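Long-range contacts in SusD homolog (Bacteroides thetaiotaomicron VPI-5482, PDB 3IHV), which is an outer-membrane protein of the SusD family that probably binds glycans at the cell surface as a step in their uptake: residues G48-S57 with S499-Y507; I280-T288 with R295-K303. All coordinates share one frame; numbering follows the deposited sequence.

Both contacts are largely buried, and they meet through a two-stranded antiparallel sheet. Strand 52-54 belongs to interaction 1 and strand 302-304 is entered by interaction 2; they pair through probable hydrogen bonds from Lys303 N to Gln53 O and from Glu55 N to Asn301 O, each 2.8 Å. Interaction 1 brings together parts of the chain more than 440 residues apart and is small (421 Å² buried), relying on one amide, one phenol and bridging waters, with Ser57 exposed at its margin. Interaction 2 joins neighbouring loops, buries 794 Å², and combines backbone bonds and lysine-to-carbonyl bonds with an indole face covered by an asparagine.

Interaction 1. Residues G48-S57 with S499-Y507; sequences GTDISQVEGS and SPNYSVATY
The hydroxyl of Tyr502 donates to the carbonyl of Thr49 over an OH-O distance of 2.7 Å, the shortest polar bond between the two segments. It arrives from above the carbonyl plane, while Thr49 O itself lies at the edge of the phenol ring. The accepting residue begins an ST turn, in which Thr49 OG1 takes the backbone N-H of Ile51 at 3.1 Å; the carbonyl lies in this turn, just ahead of strand 52-54. With CG anti to the backbone N (chi1 -161°), the tyrosine ring is carried back toward this loop although its CB points away from it; Thr486 and Leu490 of helix 479-493 also touch the Tyr502 side chain.

Gln53 supplies the second direct bond. Its NE2 reaches Asn501 O at 3.0 Å with a fairly straight N-H...O angle of 162°, and that oxygen lies in the amide plane of the glutamine. The chain extends beyond CG, and the amide is inclined to the Tyr502 ring by 60°, OE1 coming near the ring's CD1. OE1 accepts from water 1 at 2.8 Å, and the same water accepts from Val504 N. Water 2, which accepts from Ser503 N, lies 2.9 Å from Gln53 OE1. Replacing Gln53 with alanine would probably leave Asn501 O without this donor and water 1 without its glutamine acceptor, opening a gap beside Tyr502.

The contact thus ties strand 52-54 and its flanking loops to the stretch leading into helix 504-507. At one end Ser57 CB lies 3.4 Å from Asn501 OD1. Asp50 turns elsewhere, forming a salt bridge with Arg469. Next to Thr49, Val504 CG2 comes within 4.0 Å of Gly48 CA, where a beta carbon would clash with that methyl.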
loop_
_atom_site.group_PDB
_atom_site.type_symbol
_atom_site.label_atom_id
_atom_site.label_comp_id
_atom_site.label_asym_id
_atom_site.label_seq_id
_atom_site.Cartn_x
_atom_site.Cartn_y
_atom_site.Cartn_z
ATOM N N GLY A 48 -8.825 5.138 -8.656
ATOM C CA GLY A 48 -9.295 5.000 -10.038
ATOM C C GLY A 48 -9.286 3.590 -10.539
ATOM O O GLY A 48 -8.637 3.261 -11.548
ATOM N N THR A 49 -10.022 2.742 -9.833
ATOM C CA THR A 49 -10.101 1.317 -10.155
ATOM C C THR A 49 -11.561 0.844 -10.115
ATOM O O THR A 49 -12.501 1.654 -10.215
ATOM C CB THR A 49 -9.293 0.492 -9.104
ATOM O OG1 THR A 49 -9.915 0.599 -7.822
ATOM C CG2 THR A 49 -7.848 1.028 -9.000
ATOM N N ASP A 50 -11.758 -0.481 -10.017
ATOM C CA ASP A 50 -13.081 -1.040 -9.838
ATOM C C ASP A 50 -13.624 -0.902 -8.425
ATOM O O ASP A 50 -14.813 -1.138 -8.217
ATOM C CB ASP A 50 -13.154 -2.489 -10.295
ATOM C CG ASP A 50 -12.079 -3.394 -9.687
ATOM O OD1 ASP A 50 -11.010 -2.903 -9.208
ATOM O OD2 ASP A 50 -12.298 -4.636 -9.744
ATOM N N ILE A 51 -12.778 -0.536 -7.466
ATOM C CA ILE A 51 -13.221 -0.426 -6.084
ATOM C C ILE A 51 -13.241 0.975 -5.513
ATOM O O ILE A 51 -14.036 1.229 -4.625
ATOM C CB ILE A 51 -12.412 -1.403 -5.146
ATOM C CG1 ILE A 51 -11.013 -0.926 -4.826
ATOM C CG2 ILE A 51 -12.419 -2.822 -5.752
ATOM C CD1 ILE A 51 -10.240 -1.768 -3.770
ATOM N N SER A 52 -12.392 1.896 -6.022
ATOM C CA SER A 52 -12.374 3.218 -5.474
ATOM C C SER A 52 -12.004 4.274 -6.491
ATOM O O SER A 52 -11.382 3.989 -7.539
ATOM C CB SER A 52 -11.448 3.302 -4.242
ATOM O OG SER A 52 -10.113 3.268 -4.618
ATOM N N GLN A 53 -12.375 5.500 -6.138
ATOM C CA GLN A 53 -12.098 6.656 -6.971
ATOM C C GLN A 53 -12.103 7.888 -6.106
ATOM O O GLN A 53 -12.620 7.895 -4.961
ATOM C CB GLN A 53 -13.169 6.797 -8.081
ATOM C CG GLN A 53 -14.612 7.020 -7.577
ATOM C CD GLN A 53 -15.603 7.309 -8.689
ATOM O OE1 GLN A 53 -15.230 7.833 -9.732
ATOM N NE2 GLN A 53 -16.891 7.020 -8.447
ATOM N N VAL A 54 -11.580 8.966 -6.664
ATOM C CA VAL A 54 -11.609 10.226 -5.951
ATOM C C VAL A 54 -13.049 10.807 -5.960
ATOM O O VAL A 54 -13.823 10.542 -6.863
ATOM C CB VAL A 54 -10.616 11.220 -6.544
ATOM C CG1 VAL A 54 -11.105 11.762 -7.931
ATOM C CG2 VAL A 54 -10.387 12.357 -5.568
ATOM N N GLU A 55 -13.379 11.594 -4.939
ATOM C CA GLU A 55 -14.657 12.268 -4.823
ATOM C C GLU A 55 -14.925 13.199 -6.015
ATOM O O GLU A 55 -13.996 13.747 -6.606
ATOM C CB GLU A 55 -14.652 13.130 -3.539
ATOM C CG GLU A 55 -15.936 13.879 -3.222
ATOM C CD GLU A 55 -16.160 15.166 -3.994
ATOM O OE1 GLU A 55 -15.196 15.802 -4.509
ATOM O OE2 GLU A 55 -17.359 15.537 -4.067
ATOM N N GLY A 56 -16.204 13.382 -6.306
ATOM C CA GLY A 56 -16.649 14.372 -7.309
ATOM C C GLY A 56 -16.960 13.792 -8.673
ATOM O O GLY A 56 -16.764 12.605 -8.920
ATOM N N SER A 57 -17.448 14.641 -9.574
ATOM C CA SER A 57 -17.810 14.150 -10.905
ATOM C C SER A 57 -16.776 14.417 -11.973
ATOM O O SER A 57 -16.876 13.820 -13.077
ATOM C CB SER A 57 -19.130 14.795 -11.356
ATOM O OG SER A 57 -19.005 16.197 -11.382
ATOM N N SER A 499 -25.368 10.686 -15.738
ATOM C CA SER A 499 -24.536 9.519 -15.598
ATOM C C SER A 499 -23.952 9.418 -14.215
ATOM O O SER A 499 -23.810 10.411 -13.509
ATOM C CB SER A 499 -23.400 9.614 -16.595
ATOM O OG SER A 499 -22.590 10.736 -16.302
ATOM N N PRO A 500 -23.605 8.208 -13.806
ATOM C CA PRO A 500 -22.961 8.104 -12.509
ATOM C C PRO A 500 -21.548 8.698 -12.570
ATOM O O PRO A 500 -20.962 8.775 -13.644
ATOM C CB PRO A 500 -22.869 6.588 -12.310
ATOM C CG PRO A 500 -22.745 6.069 -13.688
ATOM C CD PRO A 500 -23.597 6.936 -14.539
ATOM N N ASN A 501 -21.016 9.117 -11.432
ATOM C CA ASN A 501 -19.640 9.622 -11.369
ATOM C C ASN A 501 -18.594 8.553 -11.635
ATOM O O ASN A 501 -18.514 7.569 -10.895
ATOM C CB ASN A 501 -19.299 10.150 -9.979
ATOM C CG ASN A 501 -20.151 11.307 -9.534
ATOM O OD1 ASN A 501 -20.781 12.008 -10.337
ATOM N ND2 ASN A 501 -20.188 11.506 -8.200
ATOM N N TYR A 502 -17.742 8.750 -12.647
ATOM C CA TYR A 502 -16.605 7.831 -12.867
ATOM C C TYR A 502 -15.655 8.529 -13.828
ATOM O O TYR A 502 -15.353 8.040 -14.926
ATOM C CB TYR A 502 -17.047 6.434 -13.394
ATOM C CG TYR A 502 -15.992 5.389 -13.183
ATOM C CD1 TYR A 502 -15.528 5.089 -11.911
ATOM C CD2 TYR A 502 -15.467 4.686 -14.246
ATOM C CE1 TYR A 502 -14.553 4.135 -11.727
ATOM C CE2 TYR A 502 -14.501 3.765 -14.080
ATOM C CZ TYR A 502 -14.036 3.469 -12.844
ATOM O OH TYR A 502 -13.018 2.520 -12.694
ATOM N N SER A 503 -15.154 9.673 -13.365
ATOM C CA SER A 503 -14.346 10.550 -14.214
ATOM C C SER A 503 -13.077 9.900 -14.730
ATOM O O SER A 503 -12.643 10.156 -15.848
ATOM C CB SER A 503 -14.041 11.841 -13.447
ATOM O OG SER A 503 -13.283 12.717 -14.262
ATOM N N VAL A 504 -12.496 9.003 -13.946
ATOM C CA VAL A 504 -11.293 8.279 -14.360
ATOM C C VAL A 504 -11.466 7.628 -15.735
ATOM O O VAL A 504 -10.521 7.616 -16.515
ATOM C CB VAL A 504 -10.807 7.264 -13.274
ATOM C CG1 VAL A 504 -11.860 6.146 -13.021
ATOM C CG2 VAL A 504 -9.454 6.663 -13.649
ATOM N N ALA A 505 -12.659 7.117 -16.067
ATOM C CA ALA A 505 -12.858 6.513 -17.416
ATOM C C ALA A 505 -12.742 7.502 -18.579
ATOM O O ALA A 505 -12.441 7.108 -19.695
ATOM C CB ALA A 505 -14.216 5.791 -17.529
ATOM N N THR A 506 -13.036 8.773 -18.363
ATOM C CA THR A 506 -12.934 9.758 -19.427
ATOM C C THR A 506 -11.505 9.887 -19.968
ATOM O O THR A 506 -11.307 10.027 -21.171
ATOM C CB THR A 506 -13.408 11.129 -18.880
ATOM O OG1 THR A 506 -14.750 10.978 -18.445
ATOM C CG2 THR A 506 -13.313 12.279 -19.906
ATOM N N TYR A 507 -10.518 9.765 -19.091
ATOM C CA TYR A 507 -9.126 10.091 -19.447
ATOM C C TYR A 507 -8.140 8.934 -19.501
ATOM O O TYR A 507 -7.075 9.067 -20.110
ATOM C CB TYR A 507 -8.622 11.081 -18.396
ATOM C CG TYR A 507 -9.495 12.308 -18.252
ATOM C CD1 TYR A 507 -9.431 13.332 -19.191
ATOM C CD2 TYR A 507 -10.373 12.446 -17.186
ATOM C CE1 TYR A 507 -10.202 14.427 -19.076
ATOM C CE2 TYR A 507 -11.141 13.587 -17.042
ATOM C CZ TYR A 507 -11.038 14.571 -17.990
ATOM O OH TYR A 507 -11.798 15.709 -17.934
HETATM O O HOH W 1 -12.963 8.984 -10.968
HETATM O O HOH W 2 -15.974 10.419 -10.674
HETATM O O HOH W 3 -17.954 10.958 -14.450
#

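Interaction 2. Residues I280-T288 with R295-K303; sequences IGKWNGVKT and RGSCAANVK
Asn301 sits over one face of the Trp283 indole. Its CB is 3.6 Å from the centroid of the six-membered ring and only 3° off the normal, a well-centred CH-pi contact, while ND2 lies over the same face, displaced toward the rim near NE1. The amide therefore stands on the indole rather than stacking flat, with the two planes 78° apart. Val302 CG2 approaches at the ring edge, 3.8 Å from Trp283 CE3, and also packs on Asn284 CB; Ile43 of helix 40-44 adds to this cluster.

A second crossing lies near the far end. A chi1 of -50° sets Thr288 OG1 beside the backbone N and swings CG2 to the far side from it, over one face of the Arg295 guanidinium, offset toward the rim and 3.1 Å from NE. Arg295 NE, NH2 and NH1 bond to Thr289 O, Thr331 O and Gln374 OE1 respectively. Beside it, Thr288 and Cys298 form a single antiparallel hydrogen-bonded bridge, strong from Cys298 N to Thr288 O (2.9 Å) and weak in return. Cys298 CB packs on Val286 O at 3.4 Å.

Between these ends, the type I turn from Lys282 to Gly285 offers two of its carbonyls to the other segment: Ala300 N binds Lys282 O at 3.0 Å, and Asn301 N binds Trp283 O at 2.8 Å. Lys282, bent at chi2 and chi3, curls its NZ onto Ser297 O at 2.8 Å, with Asn384 O and water 4 as further acceptors. Lys287 NZ reaches Ala299 O from nearer the carbonyl plane.

Across the two segments the lysine bonds end on neutral carbonyls, so the ammonium charges are probably eased by carbonyl dipoles and water, not by a carboxylate.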
loop_
_atom_site.group_PDB
_atom_site.type_symbol
_atom_site.label_atom_id
_atom_site.label_comp_id
_atom_site.label_asym_id
_atom_site.label_seq_id
_atom_site.Cartn_x
_atom_site.Cartn_y
_atom_site.Cartn_z
ATOM N N ILE A 280 -3.690 9.428 6.944
ATOM C CA ILE A 280 -4.465 8.181 6.998
ATOM C C ILE A 280 -5.631 8.384 7.963
ATOM O O ILE A 280 -5.467 8.959 9.058
ATOM C CB ILE A 280 -3.613 6.962 7.400
ATOM C CG1 ILE A 280 -2.240 6.898 6.668
ATOM C CG2 ILE A 280 -4.433 5.683 7.226
ATOM C CD1 ILE A 280 -2.252 6.981 5.127
ATOM N N GLY A 281 -6.826 7.986 7.550
ATOM C CA GLY A 281 -8.044 8.275 8.315
ATOM C C GLY A 281 -8.545 9.715 8.132
ATOM O O GLY A 281 -9.582 10.095 8.677
ATOM N N LYS A 282 -7.819 10.525 7.353
ATOM C CA LYS A 282 -8.211 11.901 7.100
ATOM C C LYS A 282 -8.676 11.997 5.659
ATOM O O LYS A 282 -9.873 12.015 5.392
ATOM C CB LYS A 282 -7.036 12.858 7.408
ATOM C CG LYS A 282 -6.444 12.661 8.833
ATOM C CD LYS A 282 -7.462 12.811 9.934
ATOM C CE LYS A 282 -7.864 14.243 10.172
ATOM N NZ LYS A 282 -8.736 14.623 11.400
ATOM N N TRP A 283 -7.736 11.967 4.719
ATOM C CA TRP A 283 -8.072 12.069 3.318
ATOM C C TRP A 283 -8.825 10.819 2.834
ATOM O O TRP A 283 -9.677 10.887 1.938
ATOM C CB TRP A 283 -6.785 12.253 2.510
ATOM C CG TRP A 283 -6.933 13.083 1.276
ATOM C CD1 TRP A 283 -6.725 14.424 1.186
ATOM C CD2 TRP A 283 -7.258 12.637 -0.055
ATOM N NE1 TRP A 283 -6.905 14.848 -0.104
ATOM C CE2 TRP A 283 -7.218 13.768 -0.891
ATOM C CE3 TRP A 283 -7.572 11.403 -0.612
ATOM C CZ2 TRP A 283 -7.507 13.698 -2.254
ATOM C CZ3 TRP A 283 -7.840 11.341 -1.953
ATOM C CH2 TRP A 283 -7.792 12.483 -2.762
ATOM N N ASN A 284 -8.531 9.679 3.451
ATOM C CA ASN A 284 -9.222 8.436 3.111
ATOM C C ASN A 284 -10.045 7.938 4.294
ATOM O O ASN A 284 -10.290 6.743 4.445
ATOM C CB ASN A 284 -8.238 7.376 2.651
ATOM C CG ASN A 284 -7.340 6.886 3.770
ATOM O OD1 ASN A 284 -7.203 7.570 4.820
ATOM N ND2 ASN A 284 -6.720 5.742 3.569
ATOM N N GLY A 285 -10.459 8.856 5.144
ATOM C CA GLY A 285 -11.241 8.491 6.302
ATOM C C GLY A 285 -12.730 8.397 6.037
ATOM O O GLY A 285 -13.188 8.405 4.885
ATOM N N VAL A 286 -13.481 8.366 7.136
ATOM C CA VAL A 286 -14.926 8.457 7.097
ATOM C C VAL A 286 -15.202 9.943 7.157
ATOM O O VAL A 286 -14.552 10.649 7.932
ATOM C CB VAL A 286 -15.561 7.724 8.293
ATOM C CG1 VAL A 286 -17.053 8.041 8.372
ATOM C CG2 VAL A 286 -15.332 6.221 8.139
ATOM N N LYS A 287 -16.139 10.437 6.348
ATOM C CA LYS A 287 -16.474 11.858 6.351
ATOM C C LYS A 287 -16.918 12.260 7.751
ATOM O O LYS A 287 -17.849 11.683 8.295
ATOM C CB LYS A 287 -17.555 12.136 5.297
ATOM C CG LYS A 287 -17.863 13.589 5.046
ATOM C CD LYS A 287 -16.701 14.331 4.431
ATOM C CE LYS A 287 -17.105 15.569 3.633
ATOM N NZ LYS A 287 -15.895 16.142 2.913
ATOM N N THR A 288 -16.243 13.273 8.301
ATOM C CA THR A 288 -16.440 13.726 9.694
ATOM C C THR A 288 -16.271 15.225 9.836
ATOM O O THR A 288 -15.309 15.812 9.306
ATOM C CB THR A 288 -15.335 13.041 10.569
ATOM O OG1 THR A 288 -15.311 11.634 10.314
ATOM C CG2 THR A 288 -15.474 13.345 12.097
ATOM N N ARG A 295 -12.765 17.673 17.998
ATOM C CA ARG A 295 -12.453 16.798 16.877
ATOM C C ARG A 295 -12.071 17.587 15.672
ATOM O O ARG A 295 -12.641 18.635 15.416
ATOM C CB ARG A 295 -13.737 16.041 16.555
ATOM C CG ARG A 295 -13.649 14.959 15.563
ATOM C CD ARG A 295 -14.963 14.171 15.527
ATOM N NE ARG A 295 -16.046 14.847 14.803
ATOM C CZ ARG A 295 -17.300 14.375 14.743
ATOM N NH1 ARG A 295 -17.639 13.272 15.394
ATOM N NH2 ARG A 295 -18.234 15.011 14.049
ATOM N N GLY A 296 -11.100 17.058 14.930
ATOM C CA GLY A 296 -10.750 17.666 13.670
ATOM C C GLY A 296 -11.649 17.029 12.618
ATOM O O GLY A 296 -12.191 15.957 12.843
ATOM N N SER A 297 -11.838 17.712 11.498
ATOM C CA SER A 297 -12.619 17.119 10.400
ATOM C C SER A 297 -11.798 16.088 9.623
ATOM O O SER A 297 -10.573 16.024 9.769
ATOM C CB SER A 297 -13.129 18.234 9.474
ATOM O OG SER A 297 -12.040 18.970 8.958
ATOM N N CYS A 298 -12.482 15.241 8.841
ATOM C CA CYS A 298 -11.825 14.294 7.922
ATOM C C CYS A 298 -12.442 14.536 6.561
ATOM O O CYS A 298 -13.651 14.409 6.430
ATOM C CB CYS A 298 -12.028 12.837 8.309
ATOM S SG CYS A 298 -11.349 12.430 9.941
ATOM N N ALA A 299 -11.610 14.869 5.573
ATOM C CA ALA A 299 -12.081 15.239 4.219
ATOM C C ALA A 299 -12.738 14.052 3.516
ATOM O O ALA A 299 -13.740 14.209 2.795
ATOM C CB ALA A 299 -10.914 15.825 3.360
ATOM N N ALA A 300 -12.159 12.868 3.701
ATOM C CA ALA A 300 -12.777 11.630 3.188
ATOM C C ALA A 300 -13.061 11.678 1.698
ATOM O O ALA A 300 -14.192 11.513 1.265
ATOM C CB ALA A 300 -14.080 11.305 3.986
ATOM N N ASN A 301 -12.022 11.961 0.943
ATOM C CA ASN A 301 -12.096 12.098 -0.498
ATOM C C ASN A 301 -11.969 10.791 -1.286
ATOM O O ASN A 301 -12.105 10.791 -2.537
ATOM C CB ASN A 301 -11.034 13.114 -0.971
ATOM C CG ASN A 301 -11.323 14.496 -0.488
ATOM O OD1 ASN A 301 -12.470 14.912 -0.487
ATOM N ND2 ASN A 301 -10.280 15.243 -0.145
ATOM N N VAL A 302 -11.697 9.680 -0.599
ATOM C CA VAL A 302 -11.637 8.382 -1.260
ATOM C C VAL A 302 -13.057 7.815 -1.190
ATOM O O VAL A 302 -13.601 7.588 -0.097
ATOM C CB VAL A 302 -10.656 7.400 -0.574
ATOM C CG1 VAL A 302 -10.816 5.993 -1.222
ATOM C CG2 VAL A 302 -9.192 7.962 -0.676
ATOM N N LYS A 303 -13.656 7.625 -2.358
ATOM C CA LYS A 303 -15.007 7.156 -2.447
ATOM C C LYS A 303 -15.025 5.746 -3.019
ATOM O O LYS A 303 -14.164 5.380 -3.810
ATOM C CB LYS A 303 -15.837 8.109 -3.328
ATOM C CG LYS A 303 -15.884 9.521 -2.830
ATOM C CD LYS A 303 -16.327 9.586 -1.352
ATOM C CE LYS A 303 -16.709 10.990 -0.926
ATOM N NZ LYS A 303 -17.080 10.967 0.549
HETATM O O HOH W 4 -10.795 13.552 13.172
HETATM O O HOH W 5 -12.356 8.681 2.192
HETATM O O HOH W 6 -14.839 16.916 5.873
#